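Local coordinates for protein MlnD (Bacillus methylotrophicus, PDB 5IL5) that contributes a double-hotdog dehydratase domain to a modular trans-AT polyketide synthase, probably dehydrating carrier-bound intermediates during antibiotic polyketide assembly, at residues D31-I36 with M77-G82; F48-S53 with I111-T116. All blocks are in the same frame, centred on the assembly; numbering follows the deposited sequence.

Contact 1: D31-I36 with M77-G82; sequences DLHPYI and MARAAG
Ala-80 is the point on the helix where the turn of 31-36 comes down. Its methyl lies over one face of the His-33 imidazole, toward the CD2 rim, with Ala-80 CB 3.9 Å from the centroid of the His-33 ring and 26° off the normal: a CH-pi contact. Pro-34 CD sits on the opposite face, so the ring is held between a proline and an alanine. His-33 has CG anti to its backbone N (chi1 179°), which carries the imidazole out to the helix. There its rotation is fixed by His-33 ND1, which accepts an almost straight hydrogen bond from Tyr-35 N at 3.0 Å. With ND1 used as an acceptor, the proton of a neutral ring would probably sit on NE2, the atom that hydrogen-bonds to Glu-76 OE2. Glu-76, just before 77-82 on the same helix, also forms a salt bridge through OE2 with Arg-79 NH2. The Arg-79 chain bends at chi2 and chi3 to get there, and its guanidinium plane is tilted 45° to the imidazole. His-33 to Ile-36 form a type I beta turn leading into the first strand of the predicted N-terminal hotdog fold, and helix 74-86 is the long helix that the hotdog sheet wraps; His-33 is thus clamped against that helix where the strand begins. Ile-36 reaches the helix by its tip alone: an extended chain brings Ile-36 CD1 to 3.7 Å from Ala-80 CB, and CD1 also touches Ala-81. One turn back, Met-77 runs extended across Tyr-35 at about a right angle, Met-77 CG lying 4.0 Å from Tyr-35 CB.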
ATOM      1  N   ASP A  31      -5.056  -7.963  -4.963  1.00 68.85           N
ATOM      2  CA  ASP A  31      -4.950  -6.931  -5.989  1.00 65.16           C
ATOM      3  C   ASP A  31      -5.885  -5.761  -5.725  1.00 62.37           C
ATOM      4  O   ASP A  31      -7.052  -5.944  -5.371  1.00 63.59           O
ATOM      5  CB  ASP A  31      -5.245  -7.508  -7.380  1.00 48.86           C
ATOM      6  CG  ASP A  31      -4.058  -8.260  -7.967  1.00 49.76           C
ATOM      7  OD1 ASP A  31      -3.182  -8.694  -7.186  1.00 50.45           O
ATOM      8  OD2 ASP A  31      -4.012  -8.414  -9.214  1.00 49.88           O
ATOM      9  N   LEU A  32      -5.355  -4.552  -5.908  1.00 36.88           N
ATOM     10  CA  LEU A  32      -6.172  -3.350  -5.883  1.00 36.43           C
ATOM     11  C   LEU A  32      -6.965  -3.156  -7.173  1.00 36.62           C
ATOM     12  O   LEU A  32      -7.974  -2.443  -7.166  1.00 36.77           O
ATOM     13  CB  LEU A  32      -5.290  -2.130  -5.630  1.00 35.26           C
ATOM     14  CG  LEU A  32      -4.590  -2.090  -4.274  1.00 35.02           C
ATOM     15  CD1 LEU A  32      -3.482  -1.053  -4.277  1.00 33.97           C
ATOM     16  CD2 LEU A  32      -5.608  -1.778  -3.197  1.00 35.41           C
ATOM     17  N   HIS A  33      -6.546  -3.776  -8.270  1.00 36.76           N
ATOM     18  CA  HIS A  33      -7.151  -3.531  -9.572  1.00 36.88           C
ATOM     19  C   HIS A  33      -6.548  -4.528 -10.561  1.00 37.24           C
ATOM     20  O   HIS A  33      -5.441  -5.019 -10.335  1.00 37.12           O
ATOM     21  CB  HIS A  33      -6.906  -2.077 -10.012  1.00 35.92           C
ATOM     22  CG  HIS A  33      -7.469  -1.698 -11.347  1.00 36.06           C
ATOM     23  ND1 HIS A  33      -6.830  -1.951 -12.542  1.00 35.96           N
ATOM     24  CD2 HIS A  33      -8.597  -1.021 -11.661  1.00 36.38           C
ATOM     25  CE1 HIS A  33      -7.551  -1.459 -13.535  1.00 36.16           C
ATOM     26  NE2 HIS A  33      -8.629  -0.893 -13.026  1.00 36.44           N
ATOM     27  N   PRO A  34      -7.259  -4.858 -11.646  1.00 37.82           N
ATOM     28  CA  PRO A  34      -6.694  -5.818 -12.612  1.00 38.27           C
ATOM     29  C   PRO A  34      -5.286  -5.473 -13.086  1.00 37.52           C
ATOM     30  O   PRO A  34      -4.531  -6.381 -13.462  1.00 38.00           O
ATOM     31  CB  PRO A  34      -7.700  -5.781 -13.776  1.00 38.75           C
ATOM     32  CG  PRO A  34      -8.922  -5.065 -13.265  1.00 38.86           C
ATOM     33  CD  PRO A  34      -8.716  -4.739 -11.817  1.00 38.50           C
ATOM     34  N   TYR A  35      -4.914  -4.193 -13.097  1.00 36.54           N
ATOM     35  CA  TYR A  35      -3.576  -3.773 -13.485  1.00 35.95           C
ATOM     36  C   TYR A  35      -2.737  -3.271 -12.318  1.00 35.32           C
ATOM     37  O   TYR A  35      -1.561  -2.960 -12.520  1.00 34.97           O
ATOM     38  CB  TYR A  35      -3.637  -2.671 -14.553  1.00 35.49           C
ATOM     39  CG  TYR A  35      -4.613  -2.897 -15.688  1.00 36.05           C
ATOM     40  CD1 TYR A  35      -4.734  -4.135 -16.303  1.00 36.89           C
ATOM     41  CD2 TYR A  35      -5.374  -1.847 -16.182  1.00 35.84           C
ATOM     42  CE1 TYR A  35      -5.613  -4.327 -17.352  1.00 37.44           C
ATOM     43  CE2 TYR A  35      -6.250  -2.031 -17.229  1.00 36.42           C
ATOM     44  CZ  TYR A  35      -6.364  -3.271 -17.812  1.00 37.18           C
ATOM     45  OH  TYR A  35      -7.235  -3.453 -18.856  1.00 37.81           O
ATOM     46  N   ILE A  36      -3.297  -3.177 -11.113  1.00 35.26           N
ATOM     47  CA  ILE A  36      -2.580  -2.673  -9.942  1.00 34.70           C
ATOM     48  C   ILE A  36      -2.626  -3.745  -8.860  1.00 35.33           C
ATOM     49  O   ILE A  36      -3.711  -4.127  -8.404  1.00 35.87           O
ATOM     50  CB  ILE A  36      -3.166  -1.341  -9.432  1.00 34.07           C
ATOM     51  CG1 ILE A  36      -3.193  -0.293 -10.558  1.00 33.67           C
ATOM     52  CG2 ILE A  36      -2.389  -0.827  -8.228  1.00 33.52           C
ATOM     53  CD1 ILE A  36      -4.013   0.948 -10.226  1.00 33.38           C
ATOM     54  N   MET A  77      -4.984   2.763 -15.690  1.00 34.61           N
ATOM     55  CA  MET A  77      -4.031   2.674 -14.585  1.00 35.13           C
ATOM     56  C   MET A  77      -3.999   3.973 -13.791  1.00 34.77           C
ATOM     57  O   MET A  77      -4.049   3.968 -12.556  1.00 34.85           O
ATOM     58  CB  MET A  77      -2.626   2.356 -15.106  1.00 35.96           C
ATOM     59  CG  MET A  77      -2.448   0.984 -15.713  1.00 36.62           C
ATOM     60  SD  MET A  77      -0.870   0.802 -16.570  1.00 37.67           S
ATOM     61  CE  MET A  77      -1.122  -0.799 -17.300  1.00 38.34           C
ATOM     62  N   ALA A  78      -3.911   5.102 -14.488  1.00 34.45           N
ATOM     63  CA  ALA A  78      -3.878   6.387 -13.801  1.00 34.21           C
ATOM     64  C   ALA A  78      -5.202   6.670 -13.104  1.00 33.66           C
ATOM     65  O   ALA A  78      -5.222   7.138 -11.958  1.00 33.71           O
ATOM     66  CB  ALA A  78      -3.538   7.492 -14.798  1.00 34.10           C
ATOM     67  N   ARG A  79      -6.319   6.399 -13.782  1.00 33.22           N
ATOM     68  CA  ARG A  79      -7.620   6.659 -13.184  1.00 32.79           C
ATOM     69  C   ARG A  79      -7.810   5.835 -11.924  1.00 33.05           C
ATOM     70  O   ARG A  79      -8.309   6.341 -10.914  1.00 32.99           O
ATOM     71  CB  ARG A  79      -8.730   6.354 -14.185  1.00 39.90           C
ATOM     72  CG  ARG A  79     -10.131   6.579 -13.636  1.00 39.57           C
ATOM     73  CD  ARG A  79     -11.124   5.602 -14.205  1.00 39.42           C
ATOM     74  NE  ARG A  79     -10.816   4.216 -13.877  1.00 39.79           N
ATOM     75  CZ  ARG A  79     -11.001   3.670 -12.678  1.00 40.04           C
ATOM     76  NH1 ARG A  79     -11.490   4.389 -11.675  1.00 39.95           N
ATOM     77  NH2 ARG A  79     -10.701   2.397 -12.476  1.00 40.47           N
ATOM     78  N   ALA A  80      -7.436   4.557 -11.968  1.00 33.42           N
ATOM     79  CA  ALA A  80      -7.585   3.711 -10.791  1.00 33.77           C
ATOM     80  C   ALA A  80      -6.639   4.155  -9.681  1.00 34.19           C
ATOM     81  O   ALA A  80      -7.038   4.246  -8.515  1.00 34.28           O
ATOM     82  CB  ALA A  80      -7.356   2.248 -11.166  1.00 34.22           C
ATOM     83  N   ALA A  81      -5.381   4.437 -10.021  1.00 34.51           N
ATOM     84  CA  ALA A  81      -4.435   4.877  -9.004  1.00 34.97           C
ATOM     85  C   ALA A  81      -4.859   6.213  -8.415  1.00 34.64           C
ATOM     86  O   ALA A  81      -4.849   6.400  -7.195  1.00 34.91           O
ATOM     87  CB  ALA A  81      -3.031   4.987  -9.598  1.00 35.44           C
ATOM     88  N   GLY A  82      -5.262   7.150  -9.272  1.00 34.87           N
ATOM     89  CA  GLY A  82      -5.669   8.460  -8.786  1.00 34.68           C
ATOM     90  C   GLY A  82      -6.868   8.396  -7.858  1.00 34.55           C
ATOM     91  O   GLY A  82      -6.908   9.076  -6.827  1.00 34.78           O
TER

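Contact 2: F48-S53 with I111-T116; sequences FLINVS and IRIVLT
Two backbone hydrogen bonds tie Phe-48 to Ile-113 as an antiparallel hydrogen-bonded pair: Phe-48 N to Ile-113 O at 3.1 Å, and Ile-113 N back to Phe-48 O. Both donors lie in the plane of the carbonyl they address. Further along, Ile-50 N also bonds to Ile-111 O, but from 25° above that carbonyl's plane. The Phe-48 and Ile-113 side chains leave the same face side by side, Phe-48 CB meeting Ile-113 CG2 at 3.8 Å. Leu-115 crosses Phe-48 at about a right angle and sets Leu-115 CD1 at the edge of the phenyl ring, 3.7 Å from Phe-48 CD1. On this face too, Ile-50 CB rests on Ile-111 CG2 at 3.7 Å. Arg-112 leaves the other face with Leu-49; its chain is extended from CG to NE, and Glu-127 holds the guanidinium in a salt bridge. Beyond this shell, Met-77, Ala-81 and Met-84 of helix 74-86 press on the face of Phe-48 and Ile-50, Leu-115 touches Phe-43 of the second subunit, and strands 36-39 and 122-128 flank the pair.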
ATOM      1  N   PHE A  48       2.023   3.022  -6.650  1.00 31.19           N
ATOM      2  CA  PHE A  48       1.441   1.691  -6.718  1.00 31.70           C
ATOM      3  C   PHE A  48       2.239   0.829  -7.688  1.00 32.16           C
ATOM      4  O   PHE A  48       2.868   1.333  -8.620  1.00 32.11           O
ATOM      5  CB  PHE A  48      -0.020   1.722  -7.193  1.00 31.87           C
ATOM      6  CG  PHE A  48      -0.946   2.546  -6.341  1.00 31.66           C
ATOM      7  CD1 PHE A  48      -1.034   3.918  -6.499  1.00 31.29           C
ATOM      8  CD2 PHE A  48      -1.781   1.933  -5.427  1.00 32.03           C
ATOM      9  CE1 PHE A  48      -1.906   4.664  -5.732  1.00 31.28           C
ATOM     10  CE2 PHE A  48      -2.656   2.675  -4.659  1.00 32.02           C
ATOM     11  CZ  PHE A  48      -2.719   4.038  -4.816  1.00 31.64           C
ATOM     12  N   LEU A  49       2.191  -0.483  -7.466  1.00 33.29           N
ATOM     13  CA  LEU A  49       2.863  -1.454  -8.324  1.00 33.96           C
ATOM     14  C   LEU A  49       1.921  -1.913  -9.440  1.00 34.31           C
ATOM     15  O   LEU A  49       0.805  -2.369  -9.170  1.00 34.54           O
ATOM     16  CB  LEU A  49       3.317  -2.653  -7.492  1.00 34.65           C
ATOM     17  CG  LEU A  49       4.375  -3.588  -8.077  1.00 35.51           C
ATOM     18  CD1 LEU A  49       4.964  -4.409  -6.950  1.00 36.13           C
ATOM     19  CD2 LEU A  49       3.831  -4.495  -9.157  1.00 36.21           C
ATOM     20  N   ILE A  50       2.369  -1.798 -10.683  1.00 33.94           N
ATOM     21  CA  ILE A  50       1.592  -2.224 -11.842  1.00 34.33           C
ATOM     22  C   ILE A  50       2.012  -3.638 -12.220  1.00 35.31           C
ATOM     23  O   ILE A  50       3.208  -3.950 -12.270  1.00 35.69           O
ATOM     24  CB  ILE A  50       1.807  -1.267 -13.031  1.00 34.07           C
ATOM     25  CG1 ILE A  50       1.444   0.177 -12.667  1.00 33.29           C
ATOM     26  CG2 ILE A  50       1.029  -1.752 -14.262  1.00 34.54           C
ATOM     27  CD1 ILE A  50      -0.010   0.529 -12.834  1.00 33.18           C
ATOM     28  N   ASN A  51       1.039  -4.487 -12.544  1.00 49.65           N
ATOM     29  CA  ASN A  51       1.347  -5.827 -13.034  1.00 50.82           C
ATOM     30  C   ASN A  51       0.294  -6.213 -14.062  1.00 50.32           C
ATOM     31  O   ASN A  51      -0.856  -6.483 -13.704  1.00 49.72           O
ATOM     32  CB  ASN A  51       1.411  -6.847 -11.899  1.00 51.68           C
ATOM     33  CG  ASN A  51       1.768  -8.231 -12.397  1.00 53.06           C
ATOM     34  OD1 ASN A  51       2.328  -8.382 -13.495  1.00 53.63           O
ATOM     35  ND2 ASN A  51       1.499  -9.247 -11.580  1.00 53.75           N
ATOM     36  N   VAL A  52       0.697  -6.246 -15.332  1.00 43.29           N
ATOM     37  CA  VAL A  52      -0.152  -6.658 -16.441  1.00 43.03           C
ATOM     38  C   VAL A  52       0.365  -7.928 -17.105  1.00 44.49           C
ATOM     39  O   VAL A  52      -0.018  -8.234 -18.234  1.00 44.56           O
ATOM     40  CB  VAL A  52      -0.302  -5.530 -17.480  1.00 42.16           C
ATOM     41  CG1 VAL A  52      -1.045  -4.351 -16.884  1.00 40.77           C
ATOM     42  CG2 VAL A  52       1.056  -5.112 -18.017  1.00 42.93           C
ATOM     43  N   SER A  53       1.261  -8.651 -16.435  1.00 45.47           N
ATOM     44  CA  SER A  53       1.810  -9.882 -16.988  1.00 47.07           C
ATOM     45  C   SER A  53       0.701 -10.836 -17.426  1.00 47.09           C
ATOM     46  O   SER A  53       0.701 -11.331 -18.558  1.00 47.70           O
ATOM     47  CB  SER A  53       2.723 -10.533 -15.946  1.00 48.36           C
ATOM     48  OG  SER A  53       3.319 -11.722 -16.429  1.00 50.10           O
ATOM     49  N   ILE A 111       6.646  -2.457 -13.315  1.00 32.36           N
ATOM     50  CA  ILE A 111       6.073  -1.159 -13.661  1.00 31.10           C
ATOM     51  C   ILE A 111       5.375  -0.576 -12.440  1.00 30.26           C
ATOM     52  O   ILE A 111       4.655  -1.283 -11.727  1.00 30.53           O
ATOM     53  CB  ILE A 111       5.082  -1.294 -14.832  1.00 31.08           C
ATOM     54  CG1 ILE A 111       5.777  -1.900 -16.054  1.00 32.36           C
ATOM     55  CG2 ILE A 111       4.476   0.070 -15.174  1.00 29.96           C
ATOM     56  CD1 ILE A 111       4.859  -2.740 -16.918  1.00 33.14           C
ATOM     57  N   ARG A 112       5.570   0.723 -12.219  1.00 29.54           N
ATOM     58  CA  ARG A 112       4.962   1.436 -11.105  1.00 29.10           C
ATOM     59  C   ARG A 112       4.383   2.748 -11.607  1.00 28.43           C
ATOM     60  O   ARG A 112       4.811   3.284 -12.633  1.00 28.31           O
ATOM     61  CB  ARG A 112       5.976   1.743 -10.007  1.00 29.46           C
ATOM     62  CG  ARG A 112       6.918   2.865 -10.397  1.00 29.32           C
ATOM     63  CD  ARG A 112       8.042   3.044  -9.424  1.00 29.91           C
ATOM     64  NE  ARG A 112       8.839   4.216  -9.773  1.00 29.96           N
ATOM     65  CZ  ARG A 112       9.692   4.805  -8.947  1.00 30.51           C
ATOM     66  NH1 ARG A 112       9.864   4.319  -7.729  1.00 31.02           N
ATOM     67  NH2 ARG A 112      10.370   5.873  -9.337  1.00 30.77           N
ATOM     68  N   ILE A 113       3.424   3.284 -10.857  1.00 28.26           N
ATOM     69  CA  ILE A 113       2.863   4.600 -11.132  1.00 27.95           C
ATOM     70  C   ILE A 113       3.123   5.495  -9.929  1.00 28.39           C
ATOM     71  O   ILE A 113       2.790   5.132  -8.795  1.00 28.87           O
ATOM     72  CB  ILE A 113       1.357   4.523 -11.448  1.00 27.77           C
ATOM     73  CG1 ILE A 113       0.795   5.922 -11.713  1.00 27.71           C
ATOM     74  CG2 ILE A 113       0.598   3.844 -10.319  1.00 28.23           C
ATOM     75  CD1 ILE A 113      -0.586   5.916 -12.328  1.00 27.59           C
ATOM     76  N   VAL A 114       3.703   6.666 -10.184  1.00 30.63           N
ATOM     77  CA  VAL A 114       3.969   7.670  -9.161  1.00 31.36           C
ATOM     78  C   VAL A 114       2.941   8.774  -9.330  1.00 31.63           C
ATOM     79  O   VAL A 114       2.669   9.203 -10.457  1.00 31.27           O
ATOM     80  CB  VAL A 114       5.399   8.225  -9.275  1.00 31.70           C
ATOM     81  CG1 VAL A 114       5.666   9.268  -8.191  1.00 32.76           C
ATOM     82  CG2 VAL A 114       6.418   7.102  -9.199  1.00 31.62           C
ATOM     83  N   LEU A 115       2.358   9.218  -8.221  1.00 30.39           N
ATOM     84  CA  LEU A 115       1.371  10.290  -8.224  1.00 31.09           C
ATOM     85  C   LEU A 115       1.834  11.407  -7.303  1.00 32.55           C
ATOM     86  O   LEU A 115       2.157  11.163  -6.136  1.00 33.34           O
ATOM     87  CB  LEU A 115       0.000   9.783  -7.779  1.00 31.33           C
ATOM     88  CG  LEU A 115      -0.537   8.585  -8.556  1.00 30.21           C
ATOM     89  CD1 LEU A 115      -0.209   7.287  -7.842  1.00 30.16           C
ATOM     90  CD2 LEU A 115      -2.031   8.739  -8.753  1.00 30.53           C
ATOM     91  N   THR A 116       1.846  12.628  -7.817  1.00 33.17           N
ATOM     92  CA  THR A 116       2.353  13.768  -7.056  1.00 34.87           C
ATOM     93  C   THR A 116       1.258  14.819  -6.920  1.00 38.67           C
ATOM     94  O   THR A 116       0.862  15.427  -7.932  1.00 40.37           O
ATOM     95  CB  THR A 116       3.587  14.376  -7.721  1.00 34.89           C
ATOM     96  OG1 THR A 116       4.551  13.350  -7.977  1.00 33.66           O
ATOM     97  CG2 THR A 116       4.215  15.402  -6.785  1.00 36.86           C
TER

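In the fold
Strand 46-50 and the loop after it join the two contacts, whose centres are about 8 Å apart in the predicted N-terminal hotdog. Contact 1 is the more buried, a helix-to-turn interface without a hydrogen bond between its segments. Contact 2 is partly buried and rests on backbone bonds between strands, with apolar packing on the helix-facing side and a charged arginine on the other. They meet directly: Tyr-35 O lies 3.0 Å from Asn-51 N, a probable hydrogen bond, while Met-77 CE packs on Val-52 CG1 at 3.6 Å. Phe-48 bridges both, touching Leu-32, Ile-36 and Ala-81, so sheet, turn and helix share one apolar layer.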